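Er-derived vesicles protein ERV41 (Saccharomyces cerevisiae, PDB 3ZLC) travels in COPII-coated vesicles from the endoplasmic reticulum, is required for efficient transport of a subset of secretory proteins to the Golgi, and facilitates retrograde transport. Local coordinates at residues 22-27 / 121-126; 38-43 / 129-134; 53-58 / 115-120; 161-166 / 210-215. All blocks are in the same frame, centred on the assembly; numbering follows the deposited sequence.

Interaction 1 of 4, residues 22-27 / 121-126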
loop_
_atom_site.group_PDB
_atom_site.type_symbol
_atom_site.label_atom_id
_atom_site.label_comp_id
_atom_site.label_asym_id
_atom_site.label_seq_id
_atom_site.Cartn_x
_atom_site.Cartn_y
_atom_site.Cartn_z
ATOM N N ILE A 22 6.162 -2.104 8.312
ATOM C CA ILE A 22 5.199 -2.107 7.215
ATOM C C ILE A 22 5.961 -2.375 5.931
ATOM O O ILE A 22 6.892 -1.631 5.582
ATOM C CB ILE A 22 4.431 -0.774 7.105
ATOM C CG1 ILE A 22 3.626 -0.527 8.384
ATOM C CG2 ILE A 22 3.491 -0.808 5.911
ATOM C CD1 ILE A 22 2.766 0.760 8.358
ATOM N N ASN A 23 5.587 -3.445 5.231
ATOM C CA ASN A 23 6.293 -3.840 4.015
ATOM C C ASN A 23 5.435 -3.467 2.824
ATOM O O ASN A 23 4.253 -3.807 2.776
ATOM C CB ASN A 23 6.557 -5.347 3.996
ATOM C CG ASN A 23 7.044 -5.870 5.325
ATOM O OD1 ASN A 23 8.129 -5.498 5.796
ATOM N ND2 ASN A 23 6.253 -6.752 5.939
ATOM N N MET A 24 6.024 -2.785 1.847
ATOM C CA MET A 24 5.257 -2.236 0.737
ATOM C C MET A 24 5.979 -2.425 -0.602
ATOM O O MET A 24 7.191 -2.265 -0.683
ATOM C CB MET A 24 5.013 -0.745 0.989
ATOM C CG MET A 24 3.790 -0.193 0.306
ATOM S SD MET A 24 3.593 1.593 0.485
ATOM C CE MET A 24 5.241 2.041 1.048
ATOM N N ASP A 25 5.228 -2.739 -1.645
ATOM C CA ASP A 25 5.781 -2.795 -2.980
ATOM C C ASP A 25 4.606 -2.381 -3.832
ATOM O O ASP A 25 3.619 -3.110 -3.938
ATOM C CB ASP A 25 6.254 -4.208 -3.329
ATOM C CG ASP A 25 6.975 -4.249 -4.675
ATOM O OD1 ASP A 25 6.396 -3.766 -5.678
ATOM O OD2 ASP A 25 8.125 -4.711 -4.720
ATOM N N ILE A 26 4.665 -1.162 -4.363
ATOM C CA ILE A 26 3.530 -0.549 -5.060
ATOM C C ILE A 26 4.011 0.130 -6.352
ATOM O O ILE A 26 5.140 0.624 -6.391
ATOM C CB ILE A 26 2.851 0.490 -4.119
ATOM C CG1 ILE A 26 2.333 -0.220 -2.861
ATOM C CG2 ILE A 26 1.700 1.229 -4.804
ATOM C CD1 ILE A 26 1.650 0.686 -1.884
ATOM N N TYR A 27 3.173 0.148 -7.395
ATOM C CA TYR A 27 3.465 0.942 -8.588
ATOM C C TYR A 27 2.472 2.090 -8.517
ATOM O O TYR A 27 1.294 1.863 -8.266
ATOM C CB TYR A 27 3.199 0.158 -9.882
ATOM C CG TYR A 27 4.008 -1.117 -10.077
ATOM C CD1 TYR A 27 5.255 -1.289 -9.478
ATOM C CD2 TYR A 27 3.514 -2.146 -10.863
ATOM C CE1 TYR A 27 5.993 -2.466 -9.677
ATOM C CE2 TYR A 27 4.233 -3.318 -11.065
ATOM C CZ TYR A 27 5.469 -3.475 -10.467
ATOM O OH TYR A 27 6.186 -4.640 -10.672
ATOM N N GLY A 121 9.921 -1.140 -0.037
ATOM C CA GLY A 121 10.804 -1.230 1.113
ATOM C C GLY A 121 10.027 -1.609 2.356
ATOM O O GLY A 121 8.868 -2.001 2.276
ATOM N N SER A 122 10.680 -1.499 3.506
ATOM C CA SER A 122 10.051 -1.832 4.773
ATOM C C SER A 122 10.243 -0.686 5.755
ATOM O O SER A 122 11.356 -0.200 5.938
ATOM C CB SER A 122 10.638 -3.134 5.324
ATOM O OG SER A 122 10.164 -4.233 4.574
ATOM N N ILE A 123 9.149 -0.240 6.366
ATOM C CA ILE A 123 9.205 0.910 7.270
ATOM C C ILE A 123 8.840 0.516 8.700
ATOM O O ILE A 123 7.723 0.065 8.941
ATOM C CB ILE A 123 8.206 2.007 6.841
ATOM C CG1 ILE A 123 8.369 2.346 5.358
ATOM C CG2 ILE A 123 8.382 3.267 7.706
ATOM C CD1 ILE A 123 7.280 3.275 4.811
ATOM N N PRO A 124 9.769 0.716 9.655
ATOM C CA PRO A 124 9.428 0.486 11.063
ATOM C C PRO A 124 8.547 1.613 11.586
ATOM O O PRO A 124 8.911 2.784 11.492
ATOM C CB PRO A 124 10.794 0.508 11.771
ATOM C CG PRO A 124 11.650 1.374 10.922
ATOM C CD PRO A 124 11.162 1.174 9.489
ATOM N N VAL A 125 7.383 1.268 12.116
ATOM C CA VAL A 125 6.513 2.282 12.698
ATOM C C VAL A 125 6.137 1.861 14.114
ATOM O O VAL A 125 6.244 0.678 14.475
ATOM C CB VAL A 125 5.238 2.511 11.840
ATOM C CG1 VAL A 125 5.598 2.945 10.433
ATOM C CG2 VAL A 125 4.375 1.238 11.792
ATOM N N ASN A 126 5.712 2.815 14.929
ATOM C CA ASN A 126 5.199 2.452 16.242
ATOM C C ASN A 126 3.955 1.622 16.011
ATOM O O ASN A 126 3.184 1.915 15.087
ATOM C CB ASN A 126 4.867 3.700 17.064
ATOM C CG ASN A 126 6.092 4.530 17.383
ATOM O OD1 ASN A 126 7.128 3.998 17.778
ATOM N ND2 ASN A 126 5.980 5.846 17.207
#
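The flat amide of N23 meets S122 at its oxygen edge. In the conformer described, S122 OG donates to N23 OD1 at 2.7 Å. The hydroxyl lies in the amide plane, on a lone pair, with a C=O...O angle of 129°. The nitrogen edge of the same amide faces strand 156-163 and the loop after it, where ND2 bonds S162 OG and G164 O. An alanine here would remove the amide and would probably leave S122 OG, S162 OG and G164 O without this partner.

The backbones pair antiparallel. I22 and I123 form a hydrogen-bonded pair, with I22 N to I123 O at 2.7 Å and I123 N to I22 O at 2.8 Å. M24 and G121 pair likewise, with both bonds at 3.0 Å. G121 has phi 155°, where a CB would press on the carbonyl before it.

I22, M24, I123 and V125 lie on the face turned from N23. I22 CD1 packs on V125 CG2 at 3.8 Å, and the two side chains cross at about a right angle. I22 CG1, anti to the carbonyl carbon (chi1 -62°), also touches V125 CG2. I22 and V125 also touch Y238 of the second sheet. This is a central antiparallel strand pair of the lumenal domain, with one face packed on another sheet as in a beta-sandwich.

Interaction 2 of 4, residues 38-43 / 129-134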
loop_
_atom_site.group_PDB
_atom_site.type_symbol
_atom_site.label_atom_id
_atom_site.label_comp_id
_atom_site.label_asym_id
_atom_site.label_seq_id
_atom_site.Cartn_x
_atom_site.Cartn_y
_atom_site.Cartn_z
ATOM N N ASN A 38 4.601 10.011 3.621
ATOM C CA ASN A 38 4.637 10.391 5.033
ATOM C C ASN A 38 4.041 9.303 5.931
ATOM O O ASN A 38 3.152 8.557 5.511
ATOM C CB ASN A 38 3.851 11.686 5.257
ATOM C CG ASN A 38 4.577 12.925 4.730
ATOM O OD1 ASN A 38 5.370 13.547 5.442
ATOM N ND2 ASN A 38 4.290 13.295 3.482
ATOM N N VAL A 39 4.527 9.229 7.168
ATOM C CA VAL A 39 3.918 8.379 8.189
ATOM C C VAL A 39 3.504 9.307 9.320
ATOM O O VAL A 39 4.224 10.260 9.665
ATOM C CB VAL A 39 4.880 7.285 8.728
ATOM C CG1 VAL A 39 4.288 6.614 9.965
ATOM C CG2 VAL A 39 5.131 6.232 7.687
ATOM N N ARG A 40 2.323 9.089 9.881
ATOM C CA ARG A 40 2.029 9.762 11.133
ATOM C C ARG A 40 1.245 8.831 12.028
ATOM O O ARG A 40 0.620 7.883 11.545
ATOM C CB ARG A 40 1.307 11.089 10.914
ATOM C CG ARG A 40 0.023 10.993 10.136
ATOM C CD ARG A 40 -0.905 12.105 10.585
ATOM N NE ARG A 40 -2.212 12.040 9.936
ATOM C CZ ARG A 40 -3.168 12.953 10.084
ATOM N NH1 ARG A 40 -2.964 14.011 10.859
ATOM N NH2 ARG A 40 -4.326 12.807 9.455
ATOM N N ASP A 41 1.302 9.071 13.334
ATOM C CA ASP A 41 0.535 8.241 14.258
ATOM C C ASP A 41 0.055 9.039 15.458
ATOM O O ASP A 41 0.271 10.253 15.534
ATOM C CB ASP A 41 1.306 6.963 14.658
ATOM C CG ASP A 41 2.613 7.249 15.400
ATOM O OD1 ASP A 41 2.647 8.145 16.266
ATOM O OD2 ASP A 41 3.612 6.550 15.125
ATOM N N GLN A 42 -0.602 8.359 16.390
ATOM C CA GLN A 42 -1.119 9.018 17.582
ATOM C C GLN A 42 -0.031 9.798 18.313
ATOM O O GLN A 42 -0.264 10.903 18.799
ATOM C CB GLN A 42 -1.727 7.982 18.522
ATOM C CG GLN A 42 -2.451 6.874 17.806
ATOM C CD GLN A 42 -3.673 6.406 18.558
ATOM O OE1 GLN A 42 -4.804 6.614 18.120
ATOM N NE2 GLN A 42 -3.455 5.763 19.698
ATOM N N THR A 43 1.167 9.226 18.353
ATOM C CA THR A 43 2.266 9.791 19.127
ATOM C C THR A 43 2.974 10.940 18.412
ATOM O O THR A 43 3.456 11.869 19.058
ATOM C CB THR A 43 3.308 8.706 19.486
ATOM O OG1 THR A 43 4.010 8.298 18.306
ATOM C CG2 THR A 43 2.630 7.490 20.117
ATOM N N SER A 129 -2.240 3.142 16.354
ATOM C CA SER A 129 -3.049 3.662 15.255
ATOM C C SER A 129 -2.269 4.734 14.470
ATOM O O SER A 129 -1.764 5.693 15.043
ATOM C CB SER A 129 -4.358 4.248 15.789
ATOM O OG SER A 129 -5.139 4.745 14.719
ATOM N N GLY A 130 -2.149 4.559 13.162
ATOM C CA GLY A 130 -1.410 5.530 12.369
ATOM C C GLY A 130 -1.812 5.471 10.917
ATOM O O GLY A 130 -2.796 4.814 10.563
ATOM N N GLU A 131 -1.043 6.139 10.062
ATOM C CA GLU A 131 -1.411 6.213 8.654
ATOM C C GLU A 131 -0.163 6.427 7.789
ATOM O O GLU A 131 0.720 7.202 8.148
ATOM C CB GLU A 131 -2.448 7.339 8.485
ATOM C CG GLU A 131 -2.657 7.867 7.082
ATOM C CD GLU A 131 -3.642 9.026 7.066
ATOM O OE1 GLU A 131 -4.148 9.400 8.146
ATOM O OE2 GLU A 131 -3.917 9.563 5.979
ATOM N N LEU A 132 -0.080 5.695 6.680
ATOM C CA LEU A 132 0.973 5.898 5.684
ATOM C C LEU A 132 0.344 6.596 4.482
ATOM O O LEU A 132 -0.673 6.126 3.964
ATOM C CB LEU A 132 1.513 4.545 5.241
ATOM C CG LEU A 132 2.505 4.545 4.087
ATOM C CD1 LEU A 132 3.808 5.135 4.546
ATOM C CD2 LEU A 132 2.708 3.123 3.608
ATOM N N GLN A 133 0.945 7.703 4.039
ATOM C CA GLN A 133 0.363 8.560 3.005
ATOM C C GLN A 133 1.296 8.702 1.802
ATOM O O GLN A 133 2.469 9.073 1.952
ATOM C CB GLN A 133 0.077 9.969 3.579
ATOM C CG GLN A 133 -0.725 9.978 4.895
ATOM C CD GLN A 133 -0.987 11.385 5.410
ATOM O OE1 GLN A 133 -0.191 12.291 5.181
ATOM N NE2 GLN A 133 -2.113 11.574 6.093
ATOM N N ILE A 134 0.767 8.420 0.611
ATOM C CA ILE A 134 1.469 8.722 -0.638
ATOM C C ILE A 134 0.716 9.845 -1.373
ATOM O O ILE A 134 -0.387 9.615 -1.870
ATOM C CB ILE A 134 1.495 7.486 -1.550
ATOM C CG1 ILE A 134 2.132 6.293 -0.820
ATOM C CG2 ILE A 134 2.223 7.785 -2.855
ATOM C CD1 ILE A 134 2.076 4.994 -1.620
HETATM O O HOH W 1 2.361 12.250 1.632
#
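R40 and E131 lie side by side and point the same way. The guanidinium and carboxylate planes are 60° apart. E131 OE1 sits at the guanidinium edge, near its plane, but 3.7 Å from R40 NH2, so the salt bridge is long. K237 is a second, weak ion-pair partner of OE1, and R46 brings a like charge close to R40. Q133 NE2 donates to E131 OE2 at 2.7 Å, from above the carboxylate plane. R40 CG lies between its backbone N and carbonyl carbon (chi1 57°), and from there the chain runs extended to NE, beside E131 OE1.

V39 and L132 point to the reverse face. V39 CG2 meets L132 CD1 at 3.6 Å.

Further along, D41 and G130 bring their CA atoms to 3.8 Å. A CB on G130 would clash with D41 CB and R40 O. The backbones bond at N38 with Q133 and at R40 with E131. Beyond the strands, Q42 N reaches S129 O at 3.2 Å. This antiparallel ladder has a polar face (N38, R40, E131, Q133) and a face where V39 and L132 pack on strand 117-126 of the other sheet, sandwich-like, with D41 at its end bonded to N126.

Interaction 3 of 4, residues 53-58 / 115-120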
loop_
_atom_site.group_PDB
_atom_site.type_symbol
_atom_site.label_atom_id
_atom_site.label_comp_id
_atom_site.label_asym_id
_atom_site.label_seq_id
_atom_site.Cartn_x
_atom_site.Cartn_y
_atom_site.Cartn_z
ATOM N N LEU A 53 12.538 3.763 2.021
ATOM C CA LEU A 53 11.937 3.238 0.800
ATOM C C LEU A 53 12.784 3.540 -0.417
ATOM O O LEU A 53 13.521 4.529 -0.457
ATOM C CB LEU A 53 10.533 3.804 0.584
ATOM C CG LEU A 53 9.451 3.524 1.618
ATOM C CD1 LEU A 53 8.230 4.414 1.366
ATOM C CD2 LEU A 53 9.039 2.044 1.621
ATOM N N GLN A 54 12.700 2.669 -1.410
ATOM C CA GLN A 54 13.296 2.951 -2.708
ATOM C C GLN A 54 12.197 3.476 -3.617
ATOM O O GLN A 54 11.090 2.930 -3.630
ATOM C CB GLN A 54 13.922 1.685 -3.295
ATOM C CG GLN A 54 15.158 1.229 -2.529
ATOM C CD GLN A 54 16.163 2.355 -2.364
ATOM O OE1 GLN A 54 16.468 2.776 -1.252
ATOM N NE2 GLN A 54 16.668 2.857 -3.479
ATOM N N LEU A 55 12.489 4.543 -4.346
ATOM C CA LEU A 55 11.563 5.079 -5.341
ATOM C C LEU A 55 12.278 4.993 -6.683
ATOM O O LEU A 55 13.315 5.621 -6.883
ATOM C CB LEU A 55 11.175 6.529 -5.027
ATOM C CG LEU A 55 9.971 6.694 -4.095
ATOM C CD1 LEU A 55 10.339 6.273 -2.687
ATOM C CD2 LEU A 55 9.436 8.126 -4.103
ATOM N N GLU A 56 11.756 4.171 -7.585
ATOM C CA GLU A 56 12.420 3.969 -8.865
ATOM C C GLU A 56 11.472 4.236 -10.013
ATOM O O GLU A 56 10.321 3.775 -9.995
ATOM C CB GLU A 56 12.980 2.545 -8.946
ATOM C CG GLU A 56 14.198 2.342 -8.045
ATOM C CD GLU A 56 14.793 0.946 -8.135
ATOM O OE1 GLU A 56 14.394 0.172 -9.034
ATOM O OE2 GLU A 56 15.660 0.622 -7.295
ATOM N N GLU A 57 11.962 4.965 -11.012
ATOM C CA GLU A 57 11.158 5.284 -12.192
ATOM C C GLU A 57 10.794 4.005 -12.927
ATOM O O GLU A 57 11.602 3.074 -12.997
ATOM C CB GLU A 57 11.928 6.203 -13.147
ATOM C CG GLU A 57 12.549 7.434 -12.499
ATOM C CD GLU A 57 11.520 8.412 -11.989
ATOM O OE1 GLU A 57 10.340 8.299 -12.381
ATOM O OE2 GLU A 57 11.895 9.302 -11.193
ATOM N N MET A 58 9.590 3.960 -13.490
ATOM C CA MET A 58 9.173 2.797 -14.276
ATOM C C MET A 58 8.131 3.214 -15.293
ATOM O O MET A 58 7.500 4.262 -15.123
ATOM C CB MET A 58 8.570 1.753 -13.347
ATOM C CG MET A 58 7.219 2.187 -12.768
ATOM S SD MET A 58 6.484 0.959 -11.664
ATOM C CE MET A 58 6.224 -0.411 -12.791
ATOM N N ASN A 115 3.632 7.372 -17.096
ATOM C CA ASN A 115 4.336 7.927 -15.937
ATOM C C ASN A 115 4.204 6.962 -14.782
ATOM O O ASN A 115 3.087 6.539 -14.471
ATOM C CB ASN A 115 3.715 9.265 -15.510
ATOM C CG ASN A 115 3.943 10.370 -16.522
ATOM O OD1 ASN A 115 4.826 10.274 -17.371
ATOM N ND2 ASN A 115 3.151 11.436 -16.429
ATOM N N GLY A 116 5.315 6.577 -14.153
ATOM C CA GLY A 116 5.214 5.623 -13.055
ATOM C C GLY A 116 6.353 5.649 -12.056
ATOM O O GLY A 116 7.458 6.076 -12.375
ATOM N N CYS A 117 6.067 5.196 -10.836
ATOM C CA CYS A 117 7.075 5.051 -9.797
ATOM C C CYS A 117 6.869 3.722 -9.077
ATOM O O CYS A 117 5.747 3.386 -8.670
ATOM C CB CYS A 117 6.975 6.173 -8.772
ATOM S SG CYS A 117 8.349 6.184 -7.574
ATOM N N HIS A 118 7.958 2.971 -8.950
ATOM C CA HIS A 118 7.979 1.733 -8.184
ATOM C C HIS A 118 8.453 2.080 -6.776
ATOM O O HIS A 118 9.624 2.435 -6.577
ATOM C CB HIS A 118 8.952 0.751 -8.837
ATOM C CG HIS A 118 9.012 -0.586 -8.167
ATOM N ND1 HIS A 118 10.022 -1.498 -8.413
ATOM C CD2 HIS A 118 8.174 -1.183 -7.282
ATOM C CE1 HIS A 118 9.817 -2.585 -7.688
ATOM N NE2 HIS A 118 8.706 -2.428 -6.998
ATOM N N VAL A 119 7.545 1.984 -5.807
ATOM C CA VAL A 119 7.845 2.349 -4.424
ATOM C C VAL A 119 7.944 1.073 -3.591
ATOM O O VAL A 119 6.993 0.301 -3.518
ATOM C CB VAL A 119 6.740 3.246 -3.847
ATOM C CG1 VAL A 119 7.049 3.575 -2.394
ATOM C CG2 VAL A 119 6.604 4.531 -4.692
ATOM N N PHE A 120 9.092 0.832 -2.963
ATOM C CA PHE A 120 9.232 -0.431 -2.240
ATOM C C PHE A 120 10.228 -0.379 -1.085
ATOM O O PHE A 120 11.238 0.337 -1.135
ATOM C CB PHE A 120 9.581 -1.571 -3.213
ATOM C CG PHE A 120 10.877 -1.380 -3.942
ATOM C CD1 PHE A 120 10.964 -0.521 -5.036
ATOM C CD2 PHE A 120 12.016 -2.064 -3.542
ATOM C CE1 PHE A 120 12.172 -0.351 -5.719
ATOM C CE2 PHE A 120 13.212 -1.897 -4.210
ATOM C CZ PHE A 120 13.291 -1.043 -5.305
HETATM O O HOH W 2 7.216 6.786 -16.616
#
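Q54 and F120 satisfy each other's backbone groups. Q54 N donates to F120 O at 2.8 Å, and F120 N donates to Q54 O at 3.0 Å. E56 and H118 repeat the pattern, with H118 N to E56 O at 2.7 Å. M58 N reaches G116 O at 3.2 Å, from well above the carbonyl plane. Here a water takes over, donating to M58 O at 2.9 Å and accepting a weak bond from G116 N.

H118 NE2 is bonded outside the two segments, to D25 OD1. E57 OE1 accepts a weak bond from C32 N.

With F120 CG between the backbone N and the carbonyl carbon (chi1 61°), Q54 CB makes a CH-pi contact over one face of the ring, 3.7 Å from the F120 centroid. E56 OE2 comes to its edge, 3.5 Å from F120 CZ. An alanine here would probably open a gap beside Q54 CB and leave the E56 carboxylate freer to turn.

On the reverse face C117 SG packs on L55 CB at 3.8 Å, and a disulfide joins C117 to C32. Strand 53-57 is outermost in its sheet within the chain: an antiparallel edge-strand pairing, with the disulfide beside it.

Interaction 4 of 4, residues 161-166 / 210-215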
loop_
_atom_site.group_PDB
_atom_site.type_symbol
_atom_site.label_atom_id
_atom_site.label_comp_id
_atom_site.label_asym_id
_atom_site.label_seq_id
_atom_site.Cartn_x
_atom_site.Cartn_y
_atom_site.Cartn_z
ATOM N N PHE A 161 1.555 -5.404 0.508
ATOM C CA PHE A 161 1.351 -4.513 1.642
ATOM C C PHE A 161 1.096 -5.407 2.854
ATOM O O PHE A 161 0.051 -6.048 2.942
ATOM C CB PHE A 161 0.166 -3.572 1.422
ATOM C CG PHE A 161 0.082 -2.498 2.455
ATOM C CD1 PHE A 161 0.972 -1.432 2.421
ATOM C CD2 PHE A 161 -0.855 -2.563 3.483
ATOM C CE1 PHE A 161 0.926 -0.431 3.383
ATOM C CE2 PHE A 161 -0.908 -1.573 4.445
ATOM C CZ PHE A 161 -0.014 -0.508 4.401
ATOM N N SER A 162 2.068 -5.487 3.757
ATOM C CA SER A 162 1.997 -6.446 4.861
ATOM C C SER A 162 2.610 -5.821 6.104
ATOM O O SER A 162 3.287 -4.774 6.021
ATOM C CB SER A 162 2.739 -7.744 4.502
ATOM O OG SER A 162 4.121 -7.491 4.312
ATOM N N PHE A 163 2.362 -6.460 7.246
ATOM C CA PHE A 163 2.845 -6.000 8.553
ATOM C C PHE A 163 3.651 -7.110 9.172
ATOM O O PHE A 163 3.155 -8.249 9.312
ATOM C CB PHE A 163 1.661 -5.716 9.483
ATOM C CG PHE A 163 0.787 -4.589 9.014
ATOM C CD1 PHE A 163 -0.228 -4.816 8.100
ATOM C CD2 PHE A 163 1.012 -3.291 9.460
ATOM C CE1 PHE A 163 -1.036 -3.772 7.648
ATOM C CE2 PHE A 163 0.205 -2.228 9.015
ATOM C CZ PHE A 163 -0.816 -2.476 8.107
ATOM N N GLY A 164 4.885 -6.797 9.556
ATOM C CA GLY A 164 5.704 -7.759 10.276
ATOM C C GLY A 164 6.538 -8.652 9.370
ATOM O O GLY A 164 6.944 -8.245 8.275
ATOM N N ASP A 165 6.826 -9.863 9.840
ATOM C CA ASP A 165 7.654 -10.793 9.084
ATOM C C ASP A 165 6.809 -11.613 8.098
ATOM O O ASP A 165 5.734 -12.100 8.441
ATOM C CB ASP A 165 8.345 -11.753 10.053
ATOM C CG ASP A 165 9.333 -11.047 10.963
ATOM O OD1 ASP A 165 9.941 -10.061 10.515
ATOM O OD2 ASP A 165 9.485 -11.470 12.127
ATOM N N PHE A 166 7.298 -11.796 6.882
ATOM C CA PHE A 166 6.547 -12.605 5.932
ATOM C C PHE A 166 6.542 -14.049 6.439
ATOM O O PHE A 166 7.463 -14.474 7.146
ATOM C CB PHE A 166 7.133 -12.497 4.523
ATOM C CG PHE A 166 6.084 -12.344 3.444
ATOM C CD1 PHE A 166 5.344 -11.162 3.331
ATOM C CD2 PHE A 166 5.832 -13.381 2.547
ATOM C CE1 PHE A 166 4.368 -11.016 2.342
ATOM C CE2 PHE A 166 4.871 -13.241 1.545
ATOM C CZ PHE A 166 4.131 -12.055 1.448
ATOM N N ASN A 210 1.560 -11.325 11.407
ATOM C CA ASN A 210 0.312 -10.568 11.517
ATOM C C ASN A 210 -0.515 -10.808 10.281
ATOM O O ASN A 210 0.031 -11.034 9.186
ATOM C CB ASN A 210 0.589 -9.058 11.598
ATOM C CG ASN A 210 1.475 -8.689 12.762
ATOM O OD1 ASN A 210 0.987 -8.341 13.837
ATOM N ND2 ASN A 210 2.784 -8.755 12.559
ATOM N N GLN A 211 -1.828 -10.733 10.443
ATOM C CA GLN A 211 -2.722 -10.717 9.297
ATOM C C GLN A 211 -3.671 -9.529 9.446
ATOM O O GLN A 211 -3.845 -8.988 10.553
ATOM C CB GLN A 211 -3.493 -12.046 9.227
ATOM C CG GLN A 211 -4.344 -12.366 10.477
ATOM C CD GLN A 211 -4.781 -13.817 10.484
ATOM O OE1 GLN A 211 -3.940 -14.721 10.505
ATOM N NE2 GLN A 211 -6.095 -14.054 10.437
ATOM N N TYR A 212 -4.261 -9.087 8.344
ATOM C CA TYR A 212 -5.177 -7.957 8.443
ATOM C C TYR A 212 -6.409 -8.123 7.583
ATOM O O TYR A 212 -6.417 -8.902 6.602
ATOM C CB TYR A 212 -4.474 -6.619 8.144
ATOM C CG TYR A 212 -3.978 -6.432 6.717
ATOM C CD1 TYR A 212 -2.749 -6.942 6.315
ATOM C CD2 TYR A 212 -4.719 -5.685 5.795
ATOM C CE1 TYR A 212 -2.268 -6.739 5.011
ATOM C CE2 TYR A 212 -4.253 -5.480 4.492
ATOM C CZ TYR A 212 -3.037 -5.992 4.117
ATOM O OH TYR A 212 -2.601 -5.795 2.825
ATOM N N SER A 213 -7.456 -7.406 7.985
ATOM C CA SER A 213 -8.652 -7.247 7.179
ATOM C C SER A 213 -8.677 -5.794 6.767
ATOM O O SER A 213 -7.893 -4.987 7.280
ATOM C CB SER A 213 -9.913 -7.594 7.968
ATOM O OG SER A 213 -10.089 -6.757 9.114
ATOM N N VAL A 214 -9.564 -5.450 5.844
ATOM C CA VAL A 214 -9.525 -4.108 5.265
ATOM C C VAL A 214 -10.905 -3.713 4.792
ATOM O O VAL A 214 -11.725 -4.571 4.418
ATOM C CB VAL A 214 -8.470 -4.032 4.115
ATOM C CG1 VAL A 214 -8.782 -5.048 3.045
ATOM C CG2 VAL A 214 -8.400 -2.622 3.509
ATOM N N ASN A 215 -11.200 -2.421 4.893
ATOM C CA ASN A 215 -12.345 -1.856 4.185
ATOM C C ASN A 215 -11.824 -0.638 3.404
ATOM O O ASN A 215 -10.792 -0.053 3.788
ATOM C CB ASN A 215 -13.567 -1.603 5.104
ATOM C CG ASN A 215 -13.288 -0.625 6.242
ATOM O OD1 ASN A 215 -13.202 0.585 6.025
ATOM N ND2 ASN A 215 -13.195 -1.141 7.467
HETATM O O HOH W 3 3.426 -10.979 9.081
HETATM O O HOH W 4 0.416 -8.718 7.180
#
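F161 opens the contact with its carbonyl. Y212 OH donates to F161 O at 2.7 Å, tilted out of the carbonyl plane. The hydroxyl also accepts from L174 N. Y212 OH also lies at the edge of the F161 ring, 3.7 Å from F161 CD2. The F161 ring stacks on F236.

The CB of S162 points away from 210-215. Its OG bonds E160 and N23 instead, and its CA comes near the Y212 ring.

F163 and Y212 form a T-shaped pair, with the F163 edge toward the Y212 face, centroids 5.4 Å apart and planes at 79°. F163 CE1 lies over the Y212 ring, offset toward its rim. Y212 CG lies between its backbone N and carbonyl carbon (chi1 66°) and itself touches F163 CE1. The F163 backbone reaches N210 largely through water. One water accepts from F163 N at 3.0 Å and donates to N210 O at 3.1 Å. A second lies 2.8 Å from F163 O and accepts from N210 N at 3.0 Å. N210 ND2 adds a weak direct bond to F163 O. ND2 also bonds D208 OD1, and OD1 is held by R127.

At the backbone angles of G164 a CB would press on the carbonyl of F163, and it would also strike N210 ND2.

The strand axes are 6.8 Å apart at closest, at 128°, with no beta bridge. This is packing between two sheets: strand 156-163 of one meets strand 209-219 of the other through aromatic rings and bridging waters, as in a sandwich core.

Interactions 1 and 3 share strand 117-126 and are joined side to side: I26 O lies 2.8 Å from V119 N, and D25 OD1 lies 3.0 Å from H118 NE2. Interaction 4 borders interaction 1 on the other side of strand 19-28, where N23 N lies 2.8 Å from S162 O. Interaction 2 belongs to the second sheet. It touches interaction 1 where V125 CG1 meets V39 CG1 at 3.9 Å, and N126 ND2 lies 3.2 Å from D41 OD2. Interactions 3 and 4 do not touch. Their centres are about 22 Å apart, on opposite sides of the chain's centre. Interaction 1 lies between them in the six-stranded sheet, and interaction 4 itself spans the two sheets.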